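Local coordinates for protein agmatine ureohydrolase (PDB 3PZL) that probably hydrolyses agmatine to putrescine and urea with the help of two manganese ions bound in each subunit, at residues 23-27 with 59-65; 179-183 with 245-249; 229-233 with 285-289; 237-241 with 277-282. All coordinates share one frame; numbering follows the deposited sequence.

Contact 1 (23-27 with 59-65); sequences KKIAD and DSIRGAY
Ile-25 and Tyr-65 meet crosswise, and around them loop 23-27 is laid against helix 57-65 at one end of the arginase fold, an alpha/beta/alpha sandwich built on a parallel sheet; strand 84-90, at one edge of the sheet, runs close by. It is a short loop pinned by side chains that meet the helix in different ways. Methyl CG2 of Ile-25 stands 3.8 Å from the centroid of the Tyr-65 ring, almost on the ring normal, a CH-pi contact over the middle of the face. The other branch turns to Arg-62, about one helical turn before Tyr-65, with Ile-25 CG1 4.1 Å from Arg-62 CG. With CG anti to the backbone N (chi1 -164°), Tyr-65 carries its ring toward the loop, where the hydroxyl donates to Asp-27 OD2 in the ring plane; the carboxylate is turned 84° from the ring. Gln-291 is a second partner of that hydroxyl. Arg-62 runs past Lys-24, its CD 3.8 Å from Lys-24 CA, to reach salt bridges with Asp-86 and Asp-89; Asp-86 also accepts from Ile-25 N, so it ties both segments. Lys-23, extended throughout, crosses Asp-59 at about a right angle and forms a salt bridge, repeated reciprocally with Asp-59 and Lys-23 of a neighbouring subunit. Within the chain, Lys-23 NZ comes to Asp-59 OD1 at 2.7 Å, from 43° above the carboxylate plane.

Contact 2 (179-183 with 245-249); sequences IGIRS and EPFGL
Gly-180 and Leu-249 bring the two backbones nearest, their CA atoms 6.0 Å apart, where strand 176-180 runs out; farther along, the CA atoms of Arg-182 and Glu-245 are 7.6 Å apart. Gly-180 has a positive phi of 107° that suits glycine, and Leu-249 lays its CD2 3.6 Å from the Gly-180 CA. Arg-182 does most of the bridging. Its NE and NH2 approach the carbonyl O of Glu-245 side-on, each at 2.8 Å and both with that oxygen in the guanidinium plane; NH2 lies in the carbonyl plane on a lone pair, whereas NE comes from above it. A weak bond from NE to Pro-246 O is added, and NH1 turns back to Gly-180 O at 2.8 Å. Such loops at the carboxyl ends of the parallel strands surround the metal centre in the arginase fold, and the Glu-245 side chain is about 7 Å from a manganese ion. Over one face of the guanidinium lies Gly-248, its CA 3.3 Å from Arg-182 CZ. With a leucine in place of Arg-182, the carbonyl oxygens of Glu-245 and Gly-180 would probably lose these donors and the loop most of its polar tie to the residues after the strand. The Glu-245 chain bends at chi2 (-82°), which brings OE2 beside Ser-183 OG for a long, weak hydrogen bond; Ser-183 touches the metal ligand His-146.

Contact 3 (229-233 with 285-289); sequences DMDGI and LAAKL. With MN (manganese (II) ion), chain G; MN (manganese (II) ion), chain F.
Met-230, present as selenomethionine, reaches across to helix 281-303 with its CE methyl, joining the loop after strand 223-229 of the arginase fold to that long helix. CE lies 3.7 Å from Leu-285 CG and 3.9 Å from Ala-286 CB, while SE faces Leu-289 CD1 at 4.2 Å. The chain starts anti to the backbone N and bends at chi2 (69°), which turns the methyl onto the helix. Beside it, Ile-233 and Leu-285 meet tip to tip, Ile-233 CD1 being 4.1 Å from Leu-285 CD2. No hydrogen bond joins the two segments; the contact is wholly apolar and buried. Farther out, Ile-270 of strand 265-271 touches both Met-230 and Ala-286, and Val-254 of helix 251-261 touches Ile-233 and Leu-289. The backbone is held in a 3-10 turn by Gly-232 N to Asp-229 O, 2.9 Å. While Met-230 faces the helix, its neighbour Asp-229 reaches both manganese ions and Asp-231 one of them, the Asp-x-Asp pattern after the strand. His-124, Asp-144, Asp-148 and His-146 complete the two sites. A single oxygen of Asp-229, OD2, binds both ions, at 2.1 Å from one and 2.5 Å from the other.

Contact 4 (237-241 with 277-282); sequences YAPAV and YDNGNT
Thr-282 and Ala-240 form the polar tie between the loop after strand 223-229 and the start of helix 281-303. Thr-282 OG1 accepts from Ala-240 N at 3.1 Å with an N-H...O angle of 139°. The same hydroxyl donates to Asp-278 OD2, which also takes Thr-282 N at 2.9 Å on its syn lone pair; the hydroxyl approaches from above the carboxylate plane. Asp-278 OD1 accepts from Gly-280 N at 2.8 Å, an Asx turn that leads into the helix at its N-cap, Gly-280. Were Asp-278 an alanine, the amides of Gly-280 and Thr-282 would probably lose their acceptor and the threonine hydroxyl, left with the bond from Ala-240 N, would be less firmly oriented. Van der Waals contacts surround these bonds. Ala-240 CB lies 4.0 Å from Tyr-277 CB and 3.7 Å from Asp-278 CG, and Ala-238 CB faces the methyl of Thr-282, whose CG2 is anti to the backbone N, at 4.0 Å. A type I beta turn from Ala-238 to Val-241 presents this face of the loop. Between subunits, Asn-281 ND2 bonds to Pro-239 O of a neighbouring chain. Inside the chain, one hydroxyl both accepts from the loop and donates to a carboxylate at the amino end of a helix, which is likely to favour the charged form of that acid and fix the direction of the proton.

Overall arrangement
Contact 3 holds the metal ligands, and the others can be placed from it. Contact 4 is nearest, its centre 10 Å away, nested inside the loop that contact 3 closes; both use helix 281-303, and Met-230 CE packs at 3.6 Å from Thr-282 O. Contact 2, 13 Å from contact 3, touches it through Leu-249 N, which probably bonds to Gly-232 O at 3.2 Å, and nears the metals through the Glu-245 side chain, about 7 Å from a manganese ion. Contact 1 is apart from the site: its centre is 15 Å from that of contact 3 and 28 Å from that of contact 2, yet Ile-61 packs on Ala-286. Contacts 1, 3 and 4 touch one neighbouring subunit.

Contact 1 (23-27 with 59-65)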
# COMPACT_ATOMS: atom_id res chain seq x y z
N LYS B 23 5.68 -19.65 -16.19
CA LYS B 23 4.38 -19.24 -15.70
C LYS B 23 3.38 -19.12 -16.83
O LYS B 23 3.68 -18.57 -17.89
CB LYS B 23 4.52 -17.87 -14.99
CG LYS B 23 3.30 -17.33 -14.31
CD LYS B 23 3.60 -15.95 -13.75
CE LYS B 23 2.45 -15.34 -12.99
NZ LYS B 23 2.70 -13.92 -12.59
N LYS B 24 2.18 -19.66 -16.61
CA LYS B 24 1.06 -19.46 -17.54
C LYS B 24 -0.33 -19.73 -16.93
O LYS B 24 -0.47 -19.99 -15.75
CB LYS B 24 1.26 -20.30 -18.79
CG LYS B 24 1.30 -21.80 -18.51
CD LYS B 24 1.21 -22.60 -19.81
CE LYS B 24 1.29 -24.10 -19.53
NZ LYS B 24 1.21 -24.90 -20.84
N ILE B 25 -1.36 -19.66 -17.74
CA ILE B 25 -2.68 -20.00 -17.26
C ILE B 25 -2.76 -21.49 -16.97
O ILE B 25 -2.54 -22.33 -17.85
CB ILE B 25 -3.74 -19.58 -18.26
CG1 ILE B 25 -3.80 -18.05 -18.28
CG2 ILE B 25 -5.10 -20.22 -17.87
CD1 ILE B 25 -5.03 -17.46 -18.95
N ALA B 26 -3.09 -21.82 -15.74
CA ALA B 26 -2.90 -23.18 -15.27
C ALA B 26 -3.60 -24.22 -16.12
O ALA B 26 -3.16 -25.36 -16.20
CB ALA B 26 -3.32 -23.29 -13.82
N ASP B 27 -4.69 -23.84 -16.77
CA ASP B 27 -5.48 -24.79 -17.54
C ASP B 27 -5.09 -24.78 -18.99
O ASP B 27 -5.46 -25.68 -19.75
CB ASP B 27 -6.99 -24.59 -17.32
CG ASP B 27 -7.42 -24.79 -15.82
OD1 ASP B 27 -6.72 -25.53 -15.07
OD2 ASP B 27 -8.45 -24.20 -15.39
N ASP B 59 0.24 -10.66 -17.04
CA ASP B 59 0.95 -11.38 -16.02
C ASP B 59 0.10 -11.55 -14.73
O ASP B 59 0.06 -12.65 -14.14
CB ASP B 59 2.29 -10.74 -15.72
CG ASP B 59 3.07 -11.54 -14.70
OD1 ASP B 59 3.31 -12.72 -14.98
OD2 ASP B 59 3.44 -11.04 -13.63
N SER B 60 -0.56 -10.48 -14.29
CA SER B 60 -1.31 -10.59 -13.05
C SER B 60 -2.53 -11.53 -13.16
O SER B 60 -2.90 -12.23 -12.18
CB SER B 60 -1.72 -9.23 -12.51
OG SER B 60 -2.59 -8.57 -13.41
N ILE B 61 -3.13 -11.58 -14.35
CA ILE B 61 -4.20 -12.52 -14.61
C ILE B 61 -3.73 -13.99 -14.48
O ILE B 61 -4.43 -14.83 -13.93
CB ILE B 61 -4.93 -12.22 -15.95
CG1 ILE B 61 -5.76 -10.97 -15.82
CG2 ILE B 61 -5.88 -13.34 -16.36
CD1 ILE B 61 -6.08 -10.36 -17.13
N ARG B 62 -2.56 -14.30 -14.99
CA ARG B 62 -2.02 -15.65 -14.87
C ARG B 62 -1.79 -15.99 -13.40
O ARG B 62 -1.91 -17.13 -12.98
CB ARG B 62 -0.70 -15.75 -15.65
CG ARG B 62 -0.81 -15.50 -17.14
CD ARG B 62 0.51 -15.70 -17.91
NE ARG B 62 0.30 -15.54 -19.36
CZ ARG B 62 0.50 -14.41 -20.06
NH1 ARG B 62 0.92 -13.29 -19.48
NH2 ARG B 62 0.23 -14.40 -21.36
N GLY B 63 -1.44 -14.99 -12.60
CA GLY B 63 -1.16 -15.20 -11.20
C GLY B 63 -2.39 -15.45 -10.37
O GLY B 63 -2.33 -16.26 -9.45
N ALA B 64 -3.49 -14.74 -10.67
CA ALA B 64 -4.76 -14.92 -9.96
C ALA B 64 -5.42 -16.24 -10.34
O ALA B 64 -6.18 -16.81 -9.54
CB ALA B 64 -5.65 -13.82 -10.29
N TYR B 65 -5.15 -16.73 -11.56
CA TYR B 65 -5.86 -17.89 -12.03
C TYR B 65 -5.62 -19.08 -11.11
O TYR B 65 -6.48 -19.93 -10.98
CB TYR B 65 -5.47 -18.23 -13.44
CG TYR B 65 -6.43 -19.18 -14.13
CD1 TYR B 65 -7.43 -18.70 -15.00
CD2 TYR B 65 -6.33 -20.54 -13.94
CE1 TYR B 65 -8.31 -19.57 -15.65
CE2 TYR B 65 -7.20 -21.42 -14.58
CZ TYR B 65 -8.18 -20.94 -15.43
OH TYR B 65 -9.00 -21.85 -16.02

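Contact 2 (179-183 with 245-249)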
# COMPACT_ATOMS: atom_id res chain seq x y z
N ILE B 179 -21.82 -0.96 -24.25
CA ILE B 179 -22.69 -0.94 -23.09
C ILE B 179 -22.01 -0.51 -21.79
O ILE B 179 -20.87 -0.92 -21.49
CB ILE B 179 -23.30 -2.32 -22.84
CG1 ILE B 179 -24.10 -2.76 -24.06
CG2 ILE B 179 -24.21 -2.29 -21.61
CD1 ILE B 179 -24.86 -4.05 -23.83
N GLY B 180 -22.73 0.30 -21.01
CA GLY B 180 -22.24 0.74 -19.69
C GLY B 180 -21.81 2.19 -19.68
O GLY B 180 -21.51 2.76 -18.63
N ILE B 181 -21.80 2.82 -20.86
CA ILE B 181 -21.20 4.15 -21.00
C ILE B 181 -21.87 5.23 -20.11
O ILE B 181 -23.07 5.21 -19.90
CB ILE B 181 -21.07 4.59 -22.51
CG1 ILE B 181 -22.37 5.13 -23.03
CG2 ILE B 181 -20.52 3.46 -23.42
CD1 ILE B 181 -22.48 6.57 -22.76
N ARG B 182 -21.05 6.12 -19.55
CA ARG B 182 -21.47 7.13 -18.57
C ARG B 182 -20.54 8.32 -18.55
O ARG B 182 -20.65 9.18 -17.68
CB ARG B 182 -21.55 6.55 -17.16
CG ARG B 182 -20.28 5.94 -16.59
CD ARG B 182 -20.65 5.00 -15.43
NE ARG B 182 -19.55 4.19 -14.89
CZ ARG B 182 -19.08 3.07 -15.45
NH1 ARG B 182 -19.62 2.61 -16.58
NH2 ARG B 182 -18.06 2.40 -14.88
N SER B 183 -19.62 8.36 -19.51
CA SER B 183 -18.63 9.43 -19.63
C SER B 183 -18.36 9.71 -21.12
O SER B 183 -17.76 8.88 -21.82
CB SER B 183 -17.32 9.04 -18.89
OG SER B 183 -16.21 9.88 -19.20
N GLU B 245 -14.85 5.13 -13.24
CA GLU B 245 -16.07 5.94 -13.39
C GLU B 245 -17.19 5.37 -12.51
O GLU B 245 -17.69 4.27 -12.77
CB GLU B 245 -16.51 5.99 -14.84
CG GLU B 245 -15.67 6.90 -15.70
CD GLU B 245 -16.07 8.36 -15.58
OE1 GLU B 245 -17.22 8.62 -15.14
OE2 GLU B 245 -15.24 9.23 -15.94
N PRO B 246 -17.58 6.11 -11.45
CA PRO B 246 -18.61 5.59 -10.54
C PRO B 246 -19.92 5.38 -11.27
O PRO B 246 -20.08 5.88 -12.43
CB PRO B 246 -18.75 6.69 -9.48
CG PRO B 246 -17.47 7.48 -9.58
CD PRO B 246 -17.06 7.42 -11.03
N PHE B 247 -20.85 4.67 -10.61
CA PHE B 247 -22.20 4.36 -11.16
C PHE B 247 -22.11 3.43 -12.39
O PHE B 247 -22.74 3.71 -13.42
CB PHE B 247 -22.98 5.62 -11.57
CG PHE B 247 -22.76 6.84 -10.67
CD1 PHE B 247 -22.98 6.76 -9.30
CD2 PHE B 247 -22.39 8.07 -11.23
CE1 PHE B 247 -22.79 7.87 -8.50
CE2 PHE B 247 -22.21 9.19 -10.44
CZ PHE B 247 -22.41 9.10 -9.07
N GLY B 248 -21.32 2.36 -12.28
CA GLY B 248 -21.07 1.48 -13.42
C GLY B 248 -21.94 0.24 -13.36
O GLY B 248 -22.87 0.16 -12.57
N LEU B 249 -21.62 -0.73 -14.21
CA LEU B 249 -22.37 -1.98 -14.29
C LEU B 249 -21.94 -2.90 -13.19
O LEU B 249 -20.84 -2.77 -12.63
CB LEU B 249 -22.09 -2.69 -15.63
CG LEU B 249 -22.12 -1.85 -16.91
CD1 LEU B 249 -21.45 -2.58 -18.07
CD2 LEU B 249 -23.57 -1.44 -17.21

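Contact 3 (229-233 with 285-289)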
# COMPACT_ATOMS: atom_id res chain seq x y z
N ASP B 229 -13.88 -3.52 -21.85
CA ASP B 229 -13.07 -2.45 -21.27
C ASP B 229 -13.43 -2.48 -19.80
O ASP B 229 -14.56 -2.19 -19.39
CB ASP B 229 -13.46 -1.12 -21.88
CG ASP B 229 -12.52 0.02 -21.50
OD1 ASP B 229 -12.04 0.03 -20.34
OD2 ASP B 229 -12.29 0.91 -22.36
N MSE B 230 -12.46 -2.85 -18.99
CA MSE B 230 -12.74 -3.28 -17.64
C MSE B 230 -13.38 -2.19 -16.80
O MSE B 230 -14.04 -2.48 -15.80
CB MSE B 230 -11.45 -3.75 -17.03
CG MSE B 230 -11.60 -4.70 -15.93
SE MSE B 230 -12.26 -6.51 -16.41
CE MSE B 230 -12.23 -7.13 -14.52
N ASP B 231 -13.20 -0.93 -17.21
CA ASP B 231 -13.77 0.22 -16.48
C ASP B 231 -15.29 0.45 -16.72
O ASP B 231 -15.92 1.27 -16.05
CB ASP B 231 -12.98 1.48 -16.81
CG ASP B 231 -13.17 1.92 -18.23
OD1 ASP B 231 -13.75 1.17 -19.04
OD2 ASP B 231 -12.75 3.04 -18.55
N GLY B 232 -15.88 -0.29 -17.66
CA GLY B 232 -17.34 -0.34 -17.77
C GLY B 232 -18.04 -0.87 -16.53
O GLY B 232 -19.21 -0.61 -16.30
N ILE B 233 -17.29 -1.60 -15.71
CA ILE B 233 -17.79 -2.17 -14.49
C ILE B 233 -17.66 -1.15 -13.39
O ILE B 233 -16.78 -0.32 -13.46
CB ILE B 233 -16.99 -3.44 -14.17
CG1 ILE B 233 -17.10 -4.39 -15.38
CG2 ILE B 233 -17.47 -4.12 -12.84
CD1 ILE B 233 -16.50 -5.76 -15.18
N LEU B 285 -11.37 -10.93 -10.90
CA LEU B 285 -12.58 -10.81 -11.69
C LEU B 285 -12.22 -11.01 -13.16
O LEU B 285 -12.93 -11.73 -13.89
CB LEU B 285 -13.24 -9.46 -11.48
CG LEU B 285 -14.42 -9.13 -12.38
CD1 LEU B 285 -15.51 -10.14 -12.22
CD2 LEU B 285 -14.93 -7.82 -11.97
N ALA B 286 -11.13 -10.39 -13.62
CA ALA B 286 -10.73 -10.59 -15.01
C ALA B 286 -10.52 -12.08 -15.39
O ALA B 286 -10.93 -12.52 -16.46
CB ALA B 286 -9.53 -9.79 -15.34
N ALA B 287 -9.92 -12.85 -14.48
CA ALA B 287 -9.69 -14.26 -14.73
C ALA B 287 -10.99 -15.04 -14.67
O ALA B 287 -11.18 -15.99 -15.45
CB ALA B 287 -8.77 -14.81 -13.75
N LYS B 288 -11.87 -14.67 -13.76
CA LYS B 288 -13.17 -15.32 -13.68
C LYS B 288 -14.01 -15.08 -14.96
O LYS B 288 -14.57 -15.99 -15.54
CB LYS B 288 -13.90 -14.82 -12.44
CG LYS B 288 -15.06 -15.63 -12.04
CD LYS B 288 -14.62 -17.07 -11.79
CE LYS B 288 -15.77 -18.00 -12.05
NZ LYS B 288 -15.48 -19.33 -11.44
N LEU B 289 -14.04 -13.85 -15.41
CA LEU B 289 -14.69 -13.49 -16.68
C LEU B 289 -14.18 -14.30 -17.87
O LEU B 289 -14.92 -14.58 -18.81
CB LEU B 289 -14.53 -12.01 -16.96
CG LEU B 289 -15.44 -11.09 -16.14
CD1 LEU B 289 -15.06 -9.65 -16.45
CD2 LEU B 289 -16.94 -11.35 -16.39
MN MN G . -13.07 2.85 -21.07
MN MN F . -11.79 2.11 -23.99

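Contact 4 (237-241 with 277-282)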
# COMPACT_ATOMS: atom_id res chain seq x y z
N TYR B 237 -16.33 -3.27 -8.00
CA TYR B 237 -16.04 -4.64 -8.41
C TYR B 237 -14.74 -4.73 -9.15
O TYR B 237 -14.08 -5.74 -9.11
CB TYR B 237 -17.14 -5.20 -9.28
CG TYR B 237 -18.52 -5.17 -8.68
CD1 TYR B 237 -18.91 -6.11 -7.74
CD2 TYR B 237 -19.44 -4.21 -9.08
CE1 TYR B 237 -20.19 -6.09 -7.20
CE2 TYR B 237 -20.73 -4.19 -8.56
CZ TYR B 237 -21.10 -5.13 -7.62
OH TYR B 237 -22.39 -5.11 -7.13
N ALA B 238 -14.36 -3.65 -9.82
CA ALA B 238 -13.07 -3.56 -10.52
C ALA B 238 -12.33 -2.28 -10.09
O ALA B 238 -12.26 -1.32 -10.85
CB ALA B 238 -13.31 -3.55 -12.03
N PRO B 239 -11.82 -2.22 -8.85
CA PRO B 239 -11.16 -1.03 -8.30
C PRO B 239 -9.93 -0.54 -9.07
O PRO B 239 -9.54 0.62 -8.93
CB PRO B 239 -10.68 -1.51 -6.93
CG PRO B 239 -11.52 -2.67 -6.59
CD PRO B 239 -11.90 -3.32 -7.87
N ALA B 240 -9.31 -1.41 -9.84
CA ALA B 240 -7.99 -1.14 -10.37
C ALA B 240 -8.02 -0.81 -11.87
O ALA B 240 -7.02 -0.94 -12.57
CB ALA B 240 -7.12 -2.30 -10.13
N VAL B 241 -9.16 -0.39 -12.39
CA VAL B 241 -9.20 0.05 -13.78
C VAL B 241 -8.42 1.38 -13.98
O VAL B 241 -8.27 2.18 -13.05
CB VAL B 241 -10.65 0.17 -14.25
CG1 VAL B 241 -11.27 -1.20 -14.29
CG2 VAL B 241 -11.43 1.08 -13.33
N TYR B 277 -2.79 -1.08 -8.85
CA TYR B 277 -3.74 -0.27 -8.10
C TYR B 277 -4.65 -0.99 -7.12
O TYR B 277 -5.47 -0.34 -6.49
CB TYR B 277 -4.55 0.60 -9.02
CG TYR B 277 -3.76 1.78 -9.51
CD1 TYR B 277 -2.89 1.65 -10.62
CD2 TYR B 277 -3.85 3.04 -8.85
CE1 TYR B 277 -2.16 2.73 -11.07
CE2 TYR B 277 -3.12 4.14 -9.30
CZ TYR B 277 -2.26 3.97 -10.40
OH TYR B 277 -1.54 5.04 -10.86
N ASP B 278 -4.48 -2.31 -6.96
CA ASP B 278 -5.17 -3.05 -5.90
C ASP B 278 -4.37 -4.26 -5.47
O ASP B 278 -3.23 -4.41 -5.89
CB ASP B 278 -6.63 -3.44 -6.26
CG ASP B 278 -6.72 -4.63 -7.23
OD1 ASP B 278 -5.69 -5.22 -7.65
OD2 ASP B 278 -7.85 -5.00 -7.61
N ASN B 279 -4.97 -5.11 -4.64
CA ASN B 279 -4.29 -6.31 -4.14
C ASN B 279 -4.58 -7.59 -4.90
O ASN B 279 -4.15 -8.66 -4.49
CB ASN B 279 -4.60 -6.51 -2.67
CG ASN B 279 -3.68 -5.70 -1.79
OD1 ASN B 279 -2.48 -5.55 -2.09
ND2 ASN B 279 -4.23 -5.17 -0.70
N GLY B 280 -5.33 -7.49 -6.00
CA GLY B 280 -5.55 -8.67 -6.83
C GLY B 280 -7.01 -8.91 -7.19
O GLY B 280 -7.29 -9.70 -8.10
N ASN B 281 -7.94 -8.20 -6.53
CA ASN B 281 -9.34 -8.51 -6.75
C ASN B 281 -9.79 -8.23 -8.17
O ASN B 281 -10.67 -8.90 -8.70
CB ASN B 281 -10.26 -7.88 -5.70
CG ASN B 281 -10.11 -8.56 -4.30
OD1 ASN B 281 -9.40 -9.56 -4.13
ND2 ASN B 281 -10.76 -7.99 -3.29
N THR B 282 -9.16 -7.25 -8.81
CA THR B 282 -9.57 -6.87 -10.17
C THR B 282 -9.09 -7.91 -11.21
O THR B 282 -9.83 -8.34 -12.08
CB THR B 282 -9.07 -5.46 -10.53
OG1 THR B 282 -9.55 -4.52 -9.57
CG2 THR B 282 -9.56 -5.05 -11.89